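Side-chain contacts in YcgJ protein (Bacillus subtilis, PDB 1XXL), which probably transfers methyl groups from S-adenosylmethionine to a substrate not yet known, as other members of the methyltransferase superfamily do: residues Asp134-His139 and Asp210-Thr215; His139-Arg144 and Val149-Leu154; Ile178-Trp183 and Asp192-Ile197. One frame throughout, in Å; residues are numbered along the deposited sequence.

Contact 1. Residues Asp134-His139 and Asp210-Thr215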
loop_
_atom_site.group_PDB
_atom_site.type_symbol
_atom_site.label_atom_id
_atom_site.label_comp_id
_atom_site.label_asym_id
_atom_site.label_seq_id
_atom_site.Cartn_x
_atom_site.Cartn_y
_atom_site.Cartn_z
ATOM N N ASP A 134 -8.378 -14.715 -5.152
ATOM C CA ASP A 134 -7.004 -14.313 -4.808
ATOM C C ASP A 134 -6.112 -14.309 -6.071
ATOM O O ASP A 134 -5.491 -13.310 -6.456
ATOM C CB ASP A 134 -6.488 -15.301 -3.771
ATOM C CG ASP A 134 -5.074 -15.048 -3.348
ATOM O OD1 ASP A 134 -4.802 -15.294 -2.145
ATOM O OD2 ASP A 134 -4.245 -14.612 -4.176
ATOM N N GLU A 135 -6.090 -15.451 -6.723
ATOM C CA GLU A 135 -5.352 -15.647 -7.962
ATOM C C GLU A 135 -5.826 -14.707 -9.114
ATOM O O GLU A 135 -5.016 -14.146 -9.849
ATOM C CB GLU A 135 -5.550 -17.116 -8.277
ATOM C CG GLU A 135 -4.951 -17.719 -9.460
ATOM C CD GLU A 135 -5.216 -19.246 -9.435
ATOM O OE1 GLU A 135 -5.302 -19.855 -10.532
ATOM O OE2 GLU A 135 -5.371 -19.820 -8.305
ATOM N N PHE A 136 -7.132 -14.504 -9.237
ATOM C CA PHE A 136 -7.685 -13.673 -10.314
ATOM C C PHE A 136 -7.162 -12.242 -10.229
ATOM O O PHE A 136 -6.669 -11.677 -11.209
ATOM C CB PHE A 136 -9.213 -13.663 -10.248
ATOM C CG PHE A 136 -9.846 -12.802 -11.285
ATOM C CD1 PHE A 136 -10.134 -11.462 -11.024
ATOM C CD2 PHE A 136 -10.151 -13.319 -12.535
ATOM C CE1 PHE A 136 -10.709 -10.669 -12.001
ATOM C CE2 PHE A 136 -10.730 -12.528 -13.494
ATOM C CZ PHE A 136 -11.001 -11.210 -13.230
ATOM N N VAL A 137 -7.261 -11.675 -9.035
ATOM C CA VAL A 137 -6.869 -10.304 -8.824
ATOM C C VAL A 137 -5.358 -10.127 -8.840
ATOM O O VAL A 137 -4.877 -9.119 -9.341
ATOM C CB VAL A 137 -7.528 -9.687 -7.566
ATOM C CG1 VAL A 137 -6.980 -10.273 -6.256
ATOM C CG2 VAL A 137 -7.389 -8.148 -7.606
ATOM N N ASN A 138 -4.609 -11.097 -8.315
ATOM C CA ASN A 138 -3.150 -11.014 -8.391
ATOM C C ASN A 138 -2.624 -11.086 -9.820
ATOM O O ASN A 138 -1.693 -10.330 -10.195
ATOM C CB ASN A 138 -2.474 -12.069 -7.511
ATOM C CG ASN A 138 -2.255 -11.573 -6.097
ATOM O OD1 ASN A 138 -1.385 -10.744 -5.875
ATOM N ND2 ASN A 138 -3.057 -12.054 -5.146
ATOM N N HIS A 139 -3.211 -11.981 -10.606
ATOM C CA HIS A 139 -2.896 -12.088 -12.025
ATOM C C HIS A 139 -3.263 -10.775 -12.750
ATOM O O HIS A 139 -2.466 -10.265 -13.540
ATOM C CB HIS A 139 -3.624 -13.292 -12.663
ATOM C CG HIS A 139 -3.197 -13.580 -14.069
ATOM N ND1 HIS A 139 -1.897 -13.906 -14.400
ATOM C CD2 HIS A 139 -3.890 -13.580 -15.233
ATOM C CE1 HIS A 139 -1.809 -14.096 -15.708
ATOM N NE2 HIS A 139 -3.003 -13.890 -16.239
ATOM N N ASP A 210 -18.818 -10.517 -9.691
ATOM C CA ASP A 210 -19.513 -9.955 -8.526
ATOM C C ASP A 210 -18.520 -9.306 -7.556
ATOM O O ASP A 210 -18.658 -8.153 -7.189
ATOM C CB ASP A 210 -20.317 -11.076 -7.829
ATOM C CG ASP A 210 -21.114 -10.584 -6.593
ATOM O OD1 ASP A 210 -21.705 -9.462 -6.638
ATOM O OD2 ASP A 210 -21.156 -11.335 -5.570
ATOM N N THR A 211 -17.501 -10.052 -7.156
ATOM C CA THR A 211 -16.541 -9.575 -6.172
ATOM C C THR A 211 -15.808 -8.327 -6.648
ATOM O O THR A 211 -15.599 -7.404 -5.878
ATOM C CB THR A 211 -15.501 -10.675 -5.850
ATOM O OG1 THR A 211 -16.177 -11.803 -5.267
ATOM C CG2 THR A 211 -14.441 -10.169 -4.875
ATOM N N PHE A 212 -15.406 -8.303 -7.913
ATOM C CA PHE A 212 -14.589 -7.199 -8.431
ATOM C C PHE A 212 -15.377 -6.217 -9.314
ATOM O O PHE A 212 -14.779 -5.440 -10.041
ATOM C CB PHE A 212 -13.332 -7.737 -9.152
ATOM C CG PHE A 212 -12.461 -8.592 -8.268
ATOM C CD1 PHE A 212 -11.771 -8.031 -7.210
ATOM C CD2 PHE A 212 -12.377 -9.970 -8.456
ATOM C CE1 PHE A 212 -10.991 -8.807 -6.395
ATOM C CE2 PHE A 212 -11.599 -10.749 -7.625
ATOM C CZ PHE A 212 -10.907 -10.170 -6.604
ATOM N N CYS A 213 -16.711 -6.271 -9.243
ATOM C CA CYS A 213 -17.583 -5.268 -9.845
ATOM C C CYS A 213 -17.203 -4.968 -11.290
ATOM O O CYS A 213 -17.026 -3.817 -11.674
ATOM C CB CYS A 213 -17.527 -3.988 -9.035
ATOM S SG CYS A 213 -17.880 -4.220 -7.290
ATOM N N ILE A 214 -17.089 -6.016 -12.090
ATOM C CA ILE A 214 -16.587 -5.895 -13.448
ATOM C C ILE A 214 -17.671 -5.358 -14.372
ATOM O O ILE A 214 -18.763 -5.928 -14.485
ATOM C CB ILE A 214 -16.022 -7.239 -13.957
ATOM C CG1 ILE A 214 -14.823 -7.647 -13.118
ATOM C CG2 ILE A 214 -15.565 -7.145 -15.426
ATOM C CD1 ILE A 214 -14.249 -9.069 -13.493
ATOM N N THR A 215 -17.372 -4.235 -15.013
ATOM C CA THR A 215 -18.281 -3.626 -15.979
ATOM C C THR A 215 -17.582 -3.605 -17.351
ATOM O O THR A 215 -16.434 -3.180 -17.447
ATOM C CB THR A 215 -18.712 -2.206 -15.532
ATOM O OG1 THR A 215 -19.416 -2.297 -14.281
ATOM C CG2 THR A 215 -19.648 -1.563 -16.562
#
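The Phe-212 ring meets Phe-136 and Val-137, consecutive residues of helix 131-144, at different parts of its rim. Against Val-137 the fit is close: CZ of Phe-212 comes within 3.5 Å of Val-137 CB, the two side chains crossing at about a right angle, while Val-137 CG1 lies 3.9 Å from Phe-212 CZ and Val-137 CG2 close to CE1. The rings of Phe-136 and Phe-212 run past each other in opposite directions, near parallel (19°) but slid so far apart, with centroids 5.6 Å from each other, that they barely overlap; what touches is Phe-136 CD1 on Phe-212 CD2 at 3.7 Å. The methyl of Thr-211, CG2, sits 3.8 Å above the plane of the Phe-212 ring, over its centre. An alanine at Phe-212 would take the whole ring away and would probably leave Val-137 and one side of Phe-136 without their packing partner. Phe-136, Val-137 and Phe-212 are buried, whereas Ile-214, itself partly exposed, is the looser side: with CG1 anti to its carbonyl carbon (chi1 -64°), it touches Phe-136 through CD1 alone, 3.9 Å from CZ. The chain can turn from Phe-212 to Ile-214 because Cys-213, at positive phi, is the C' residue of a Schellman motif that closes helix 206-211. Further out, Phe-136 also stacks on His-200 of helix 191-202, Val-137 rests on Leu-227 of strand 222-236, and Phe-212 pairs through its backbone with Cys-226, so helix 131-144 lies against both that strand and the end of helix 206-211.

Contact 2. Residues His139-Arg144 and Val149-Leu154. With SO4 (sulfate ion), chain E.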
loop_
_atom_site.group_PDB
_atom_site.type_symbol
_atom_site.label_atom_id
_atom_site.label_comp_id
_atom_site.label_asym_id
_atom_site.label_seq_id
_atom_site.Cartn_x
_atom_site.Cartn_y
_atom_site.Cartn_z
ATOM N N HIS A 139 -3.211 -11.981 -10.606
ATOM C CA HIS A 139 -2.896 -12.088 -12.025
ATOM C C HIS A 139 -3.263 -10.775 -12.750
ATOM O O HIS A 139 -2.466 -10.265 -13.540
ATOM C CB HIS A 139 -3.624 -13.292 -12.663
ATOM C CG HIS A 139 -3.197 -13.580 -14.069
ATOM N ND1 HIS A 139 -1.897 -13.906 -14.400
ATOM C CD2 HIS A 139 -3.890 -13.580 -15.233
ATOM C CE1 HIS A 139 -1.809 -14.096 -15.708
ATOM N NE2 HIS A 139 -3.003 -13.890 -16.239
ATOM N N LEU A 140 -4.452 -10.229 -12.482
ATOM C CA LEU A 140 -4.874 -8.978 -13.140
ATOM C C LEU A 140 -3.854 -7.878 -12.898
ATOM O O LEU A 140 -3.413 -7.209 -13.829
ATOM C CB LEU A 140 -6.238 -8.529 -12.660
ATOM C CG LEU A 140 -6.786 -7.185 -13.164
ATOM C CD1 LEU A 140 -7.006 -7.190 -14.673
ATOM C CD2 LEU A 140 -8.073 -6.896 -12.455
ATOM N N ASN A 141 -3.456 -7.710 -11.646
ATOM C CA ASN A 141 -2.527 -6.649 -11.290
ATOM C C ASN A 141 -1.081 -6.900 -11.814
ATOM O O ASN A 141 -0.387 -5.949 -12.218
ATOM C CB ASN A 141 -2.574 -6.399 -9.782
ATOM C CG ASN A 141 -3.812 -5.587 -9.356
ATOM O OD1 ASN A 141 -4.227 -4.635 -10.027
ATOM N ND2 ASN A 141 -4.381 -5.951 -8.245
ATOM N N ARG A 142 -0.641 -8.158 -11.836
ATOM C CA ARG A 142 0.676 -8.486 -12.395
ATOM C C ARG A 142 0.743 -8.273 -13.928
ATOM O O ARG A 142 1.778 -7.897 -14.465
ATOM C CB ARG A 142 1.086 -9.930 -12.043
ATOM C CG ARG A 142 2.622 -10.154 -11.954
ATOM C CD ARG A 142 2.965 -11.452 -11.087
ATOM N NE ARG A 142 2.470 -11.487 -9.674
ATOM C CZ ARG A 142 1.598 -12.380 -9.160
ATOM N NH1 ARG A 142 1.048 -13.323 -9.914
ATOM N NH2 ARG A 142 1.249 -12.327 -7.867
ATOM N N LEU A 143 -0.354 -8.529 -14.624
ATOM C CA LEU A 143 -0.404 -8.324 -16.077
ATOM C C LEU A 143 -0.149 -6.850 -16.391
ATOM O O LEU A 143 0.556 -6.507 -17.349
ATOM C CB LEU A 143 -1.766 -8.743 -16.638
ATOM C CG LEU A 143 -2.010 -10.240 -16.835
ATOM C CD1 LEU A 143 -3.438 -10.493 -17.227
ATOM C CD2 LEU A 143 -1.098 -10.786 -17.923
ATOM N N ARG A 144 -0.700 -5.989 -15.547
ATOM C CA ARG A 144 -0.627 -4.562 -15.769
ATOM C C ARG A 144 0.679 -3.994 -15.246
ATOM O O ARG A 144 1.214 -3.061 -15.828
ATOM C CB ARG A 144 -1.853 -3.883 -15.141
ATOM C CG ARG A 144 -1.995 -2.392 -15.425
ATOM C CD ARG A 144 -1.757 -1.674 -14.160
ATOM N NE ARG A 144 -1.922 -0.247 -14.304
ATOM C CZ ARG A 144 -1.827 0.595 -13.288
ATOM N NH1 ARG A 144 -1.573 0.135 -12.067
ATOM N NH2 ARG A 144 -1.988 1.888 -13.502
ATOM N N VAL A 149 4.253 -8.026 -6.922
ATOM C CA VAL A 149 4.743 -9.292 -6.364
ATOM C C VAL A 149 3.538 -10.082 -5.889
ATOM O O VAL A 149 3.211 -11.115 -6.455
ATOM C CB VAL A 149 5.760 -9.066 -5.216
ATOM C CG1 VAL A 149 6.139 -10.381 -4.568
ATOM C CG2 VAL A 149 7.027 -8.356 -5.766
ATOM N N ARG A 150 2.860 -9.602 -4.854
ATOM C CA ARG A 150 1.652 -10.280 -4.388
ATOM C C ARG A 150 0.890 -9.370 -3.451
ATOM O O ARG A 150 1.499 -8.704 -2.630
ATOM C CB ARG A 150 1.999 -11.599 -3.653
ATOM C CG ARG A 150 0.788 -12.196 -2.917
ATOM C CD ARG A 150 1.027 -13.542 -2.281
ATOM N NE ARG A 150 -0.128 -13.897 -1.458
ATOM C CZ ARG A 150 -1.291 -14.341 -1.921
ATOM N NH1 ARG A 150 -1.475 -14.522 -3.235
ATOM N NH2 ARG A 150 -2.284 -14.606 -1.066
ATOM N N GLU A 151 -0.437 -9.336 -3.602
ATOM C CA GLU A 151 -1.303 -8.753 -2.600
ATOM C C GLU A 151 -1.837 -9.882 -1.724
ATOM O O GLU A 151 -2.508 -10.831 -2.203
ATOM C CB GLU A 151 -2.402 -7.850 -3.211
ATOM C CG GLU A 151 -3.505 -8.498 -4.015
ATOM C CD GLU A 151 -4.027 -7.575 -5.135
ATOM O OE1 GLU A 151 -5.025 -6.851 -4.910
ATOM O OE2 GLU A 151 -3.415 -7.566 -6.237
ATOM N N SER A 152 -1.476 -9.784 -0.448
ATOM C CA SER A 152 -1.785 -10.791 0.540
ATOM C C SER A 152 -3.271 -10.743 0.888
ATOM O O SER A 152 -3.954 -9.714 0.692
ATOM C CB SER A 152 -0.951 -10.577 1.819
ATOM O OG SER A 152 0.444 -10.670 1.599
ATOM N N SER A 153 -3.777 -11.863 1.410
ATOM C CA SER A 153 -5.129 -11.909 1.957
ATOM C C SER A 153 -5.159 -11.317 3.371
ATOM O O SER A 153 -4.107 -11.140 3.988
ATOM C CB SER A 153 -5.636 -13.364 1.956
ATOM O OG SER A 153 -4.963 -14.132 2.928
ATOM N N LEU A 154 -6.355 -11.026 3.891
ATOM C CA LEU A 154 -6.502 -10.527 5.264
ATOM C C LEU A 154 -6.097 -11.540 6.342
ATOM O O LEU A 154 -5.520 -11.179 7.368
ATOM C CB LEU A 154 -7.929 -10.013 5.522
ATOM C CG LEU A 154 -8.358 -8.857 4.594
ATOM C CD1 LEU A 154 -9.753 -8.377 4.962
ATOM C CD2 LEU A 154 -7.393 -7.725 4.589
HETATM S S SO4 E . -2.640 3.379 -10.078
HETATM O O1 SO4 E . -1.907 2.178 -9.687
HETATM O O2 SO4 E . -2.550 4.367 -8.996
HETATM O O3 SO4 E . -4.063 3.074 -10.283
HETATM O O4 SO4 E . -2.016 3.898 -11.298
HETATM O O HOH W 1 0.043 -14.337 -5.842
#
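The side-chain amide of Asn-141 and the carboxylate of Glu-151 lie nearly coplanar, 12° apart, and meet at their edges: ND2 gives a hydrogen bond of 2.8 Å to OE2, on the syn lone pair of that oxygen. The Arg-142 guanidinium also works at its edge, where the carbonyl oxygen of Val-149 sits 23° out of its plane. NH2 makes the main bond to Val-149 O, 2.7 Å, and NE adds a weak one to the same oxygen; the bend of the arginine chain at chi3 (-58°) lets both nitrogens face it. Leu-143 CG, from one turn further along the helix, lies over one face of the His-139 ring, displaced toward its rim. The guanidinium of Arg-144 takes two sulfate oxygens at its edge, O1 in the plane and O4 near it, with NH1 on O1 at 3.2 Å and NH2 on O4 at 3.0 Å; Arg-186 binds the same ion, which probably came from the crystallisation liquor. Helix 131-144 is thus joined to the irregular connection that leads into helix 154-163, in a protein whose methyltransferase domain is of the Rossmann-like class. The side chain of Val-149 is about 7 Å from that of Glu-79, assigned to S-adenosylmethionine binding. The buried Glu-151 has a second partner in His-125, on OE1, so both its oxygens are engaged. On the exposed side a water accepts from Arg-142 NH2 at 3.1 Å and from Arg-150 NH1 at 3.0 Å, bridging two like charges, while Arg-150 NH2 forms salt bridges with Glu-156 and Asp-134.

Contact 3. Residues Ile178-Trp183 and Asp192-Ile197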
loop_
_atom_site.group_PDB
_atom_site.type_symbol
_atom_site.label_atom_id
_atom_site.label_comp_id
_atom_site.label_asym_id
_atom_site.label_seq_id
_atom_site.Cartn_x
_atom_site.Cartn_y
_atom_site.Cartn_z
ATOM N N ILE A 178 -11.865 1.423 -10.141
ATOM C CA ILE A 178 -10.846 1.620 -11.161
ATOM C C ILE A 178 -11.536 1.874 -12.502
ATOM O O ILE A 178 -12.340 1.062 -12.956
ATOM C CB ILE A 178 -9.857 0.426 -11.250
ATOM C CG1 ILE A 178 -8.871 0.458 -10.065
ATOM C CG2 ILE A 178 -8.999 0.520 -12.514
ATOM C CD1 ILE A 178 -9.268 -0.355 -9.006
ATOM N N GLN A 179 -11.237 3.031 -13.088
ATOM C CA GLN A 179 -11.660 3.368 -14.427
ATOM C C GLN A 179 -10.617 2.785 -15.381
ATOM O O GLN A 179 -9.461 3.177 -15.377
ATOM C CB GLN A 179 -11.796 4.887 -14.603
ATOM C CG GLN A 179 -12.800 5.577 -13.636
ATOM C CD GLN A 179 -14.215 4.976 -13.635
ATOM O OE1 GLN A 179 -14.817 4.722 -12.562
ATOM N NE2 GLN A 179 -14.740 4.714 -14.814
ATOM N N TYR A 180 -11.053 1.805 -16.161
ATOM C CA TYR A 180 -10.168 0.961 -16.943
ATOM C C TYR A 180 -9.234 1.731 -17.899
ATOM O O TYR A 180 -8.011 1.478 -17.923
ATOM C CB TYR A 180 -11.009 -0.070 -17.715
ATOM C CG TYR A 180 -10.159 -0.890 -18.641
ATOM C CD1 TYR A 180 -10.061 -0.570 -19.995
ATOM C CD2 TYR A 180 -9.396 -1.948 -18.152
ATOM C CE1 TYR A 180 -9.241 -1.303 -20.845
ATOM C CE2 TYR A 180 -8.564 -2.695 -19.005
ATOM C CZ TYR A 180 -8.498 -2.364 -20.337
ATOM O OH TYR A 180 -7.685 -3.088 -21.166
ATOM N N ASP A 181 -9.786 2.683 -18.656
ATOM C CA ASP A 181 -9.008 3.374 -19.704
ATOM C C ASP A 181 -7.861 4.109 -19.066
ATOM O O ASP A 181 -6.729 4.082 -19.540
ATOM C CB ASP A 181 -9.850 4.386 -20.481
ATOM C CG ASP A 181 -10.699 3.757 -21.591
ATOM O OD1 ASP A 181 -10.430 2.605 -22.061
ATOM O OD2 ASP A 181 -11.660 4.462 -22.012
ATOM N N SER A 182 -8.168 4.772 -17.971
ATOM C CA SER A 182 -7.187 5.545 -17.235
ATOM C C SER A 182 -6.123 4.650 -16.584
ATOM O O SER A 182 -4.941 4.955 -16.613
ATOM C CB SER A 182 -7.932 6.378 -16.204
ATOM O OG SER A 182 -7.045 6.906 -15.262
ATOM N N TRP A 183 -6.560 3.536 -16.012
ATOM C CA TRP A 183 -5.675 2.548 -15.390
ATOM C C TRP A 183 -4.652 1.969 -16.380
ATOM O O TRP A 183 -3.490 1.801 -16.050
ATOM C CB TRP A 183 -6.571 1.432 -14.850
ATOM C CG TRP A 183 -5.937 0.373 -14.029
ATOM C CD1 TRP A 183 -5.401 0.512 -12.803
ATOM C CD2 TRP A 183 -5.856 -1.012 -14.352
ATOM N NE1 TRP A 183 -4.971 -0.698 -12.340
ATOM C CE2 TRP A 183 -5.228 -1.649 -13.284
ATOM C CE3 TRP A 183 -6.235 -1.773 -15.469
ATOM C CZ2 TRP A 183 -4.990 -3.023 -13.265
ATOM C CZ3 TRP A 183 -5.993 -3.121 -15.462
ATOM C CH2 TRP A 183 -5.369 -3.742 -14.363
ATOM N N ASP A 192 -0.428 -6.113 -26.590
ATOM C CA ASP A 192 -0.529 -7.547 -26.348
ATOM C C ASP A 192 -0.737 -7.865 -24.853
ATOM O O ASP A 192 -1.564 -8.717 -24.522
ATOM C CB ASP A 192 0.684 -8.288 -26.909
ATOM C CG ASP A 192 0.582 -9.784 -26.699
ATOM O OD1 ASP A 192 1.373 -10.308 -25.885
ATOM O OD2 ASP A 192 -0.325 -10.399 -27.314
ATOM N N ARG A 193 -0.005 -7.181 -23.962
ATOM C CA ARG A 193 -0.300 -7.251 -22.520
ATOM C C ARG A 193 -1.745 -6.859 -22.220
ATOM O O ARG A 193 -2.437 -7.556 -21.471
ATOM C CB ARG A 193 0.618 -6.352 -21.693
ATOM C CG ARG A 193 1.782 -7.064 -21.037
ATOM C CD ARG A 193 1.330 -8.174 -20.091
ATOM N NE ARG A 193 2.341 -8.418 -19.058
ATOM C CZ ARG A 193 3.329 -9.310 -19.146
ATOM N NH1 ARG A 193 3.464 -10.082 -20.229
ATOM N NH2 ARG A 193 4.198 -9.432 -18.137
ATOM N N GLU A 194 -2.203 -5.761 -22.818
ATOM C CA GLU A 194 -3.578 -5.336 -22.629
ATOM C C GLU A 194 -4.567 -6.354 -23.155
ATOM O O GLU A 194 -5.584 -6.586 -22.513
ATOM C CB GLU A 194 -3.864 -3.976 -23.263
ATOM C CG GLU A 194 -5.190 -3.422 -22.787
ATOM C CD GLU A 194 -5.653 -2.192 -23.528
ATOM O OE1 GLU A 194 -4.866 -1.666 -24.335
ATOM O OE2 GLU A 194 -6.819 -1.764 -23.288
ATOM N N LYS A 195 -4.296 -6.966 -24.307
ATOM C CA LYS A 195 -5.216 -7.971 -24.829
ATOM C C LYS A 195 -5.382 -9.105 -23.809
ATOM O O LYS A 195 -6.482 -9.633 -23.658
ATOM C CB LYS A 195 -4.779 -8.555 -26.191
ATOM C CG LYS A 195 -4.890 -7.612 -27.428
ATOM C CD LYS A 195 -6.342 -7.323 -27.935
ATOM C CE LYS A 195 -6.359 -6.906 -29.445
ATOM N NZ LYS A 195 -7.748 -6.674 -30.013
ATOM N N GLN A 196 -4.292 -9.476 -23.126
ATOM C CA GLN A 196 -4.359 -10.505 -22.060
ATOM C C GLN A 196 -5.252 -10.054 -20.886
ATOM O O GLN A 196 -6.023 -10.838 -20.341
ATOM C CB GLN A 196 -2.967 -10.861 -21.526
ATOM C CG GLN A 196 -2.034 -11.509 -22.545
ATOM C CD GLN A 196 -0.612 -11.738 -21.973
ATOM O OE1 GLN A 196 -0.447 -12.367 -20.910
ATOM N NE2 GLN A 196 0.409 -11.233 -22.680
ATOM N N ILE A 197 -5.124 -8.791 -20.498
ATOM C CA ILE A 197 -5.998 -8.203 -19.454
ATOM C C ILE A 197 -7.465 -8.273 -19.878
ATOM O O ILE A 197 -8.319 -8.674 -19.096
ATOM C CB ILE A 197 -5.611 -6.743 -19.141
ATOM C CG1 ILE A 197 -4.298 -6.727 -18.362
ATOM C CG2 ILE A 197 -6.694 -6.077 -18.313
ATOM C CD1 ILE A 197 -3.611 -5.461 -18.321
#
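The hydroxyl of Tyr-180 gives a short hydrogen bond, 2.6 Å from OH to OE2 of Glu-194, and the carboxylate receives it on its anti lone pair, away from the other oxygen. The oxygen comes in at the edge of the phenol, near the ring plane, and the carboxylate is turned 39° from that plane. The tyrosine can span the gap because its CG is anti to the backbone N (chi1 175°), which sends the ring out from the first turn of helix 180-187; Glu-194 answers with a chain extended beyond CG. The bond probably steadies the rotation of both groups, and the negative charge of the carboxylate would be expected to polarise the phenol O-H.

Ile-197, one turn further along its helix, supplies the apolar half. Its methyl CG2 meets the edge of the tyrosine, 3.9 Å from Tyr-180 CE2 and in the ring plane. The same methyl meets the edge of the indole at Trp-183 CZ3, 4.2 Å away, so a single branch lies against two aromatic rings. Trp-183 itself makes a cation-pi contact with Arg-144 and an edge-to-face contact with Phe-225 of strand 222-236. Two helices are bridged here by side-chain ends, a tyrosine-glutamate hydrogen bond beside a small apolar contact: helix 180-187, which follows directly from strand 166-179, is joined to helix 191-202 in the helical insertion between the antiparallel strands 166-179 and 222-236, beyond the parallel Rossmann-like core and away from the annotated cofactor residues.

Contacts 1 and 2 share helix 131-144, with His-139 common to both, and touch where the side chain of Asn-138 accepts a hydrogen bond from the backbone of Glu-151. Between centres, contacts 1 and 2 are about 10 Å apart, 1 and 3 about 13 Å, and 2 and 3 about 15 Å. Along the chain, contact 1 spans the longest stretch, and both others fall within it, contact 2 closing before contact 3 opens. Contacts 2 and 3 meet where helix 131-144 reaches helices 180-187 and 191-202, while contacts 1 and 3 do not touch. Together they tie these three helices and the end of helix 206-211 into one group; contact 2 lies nearest the probable cofactor site.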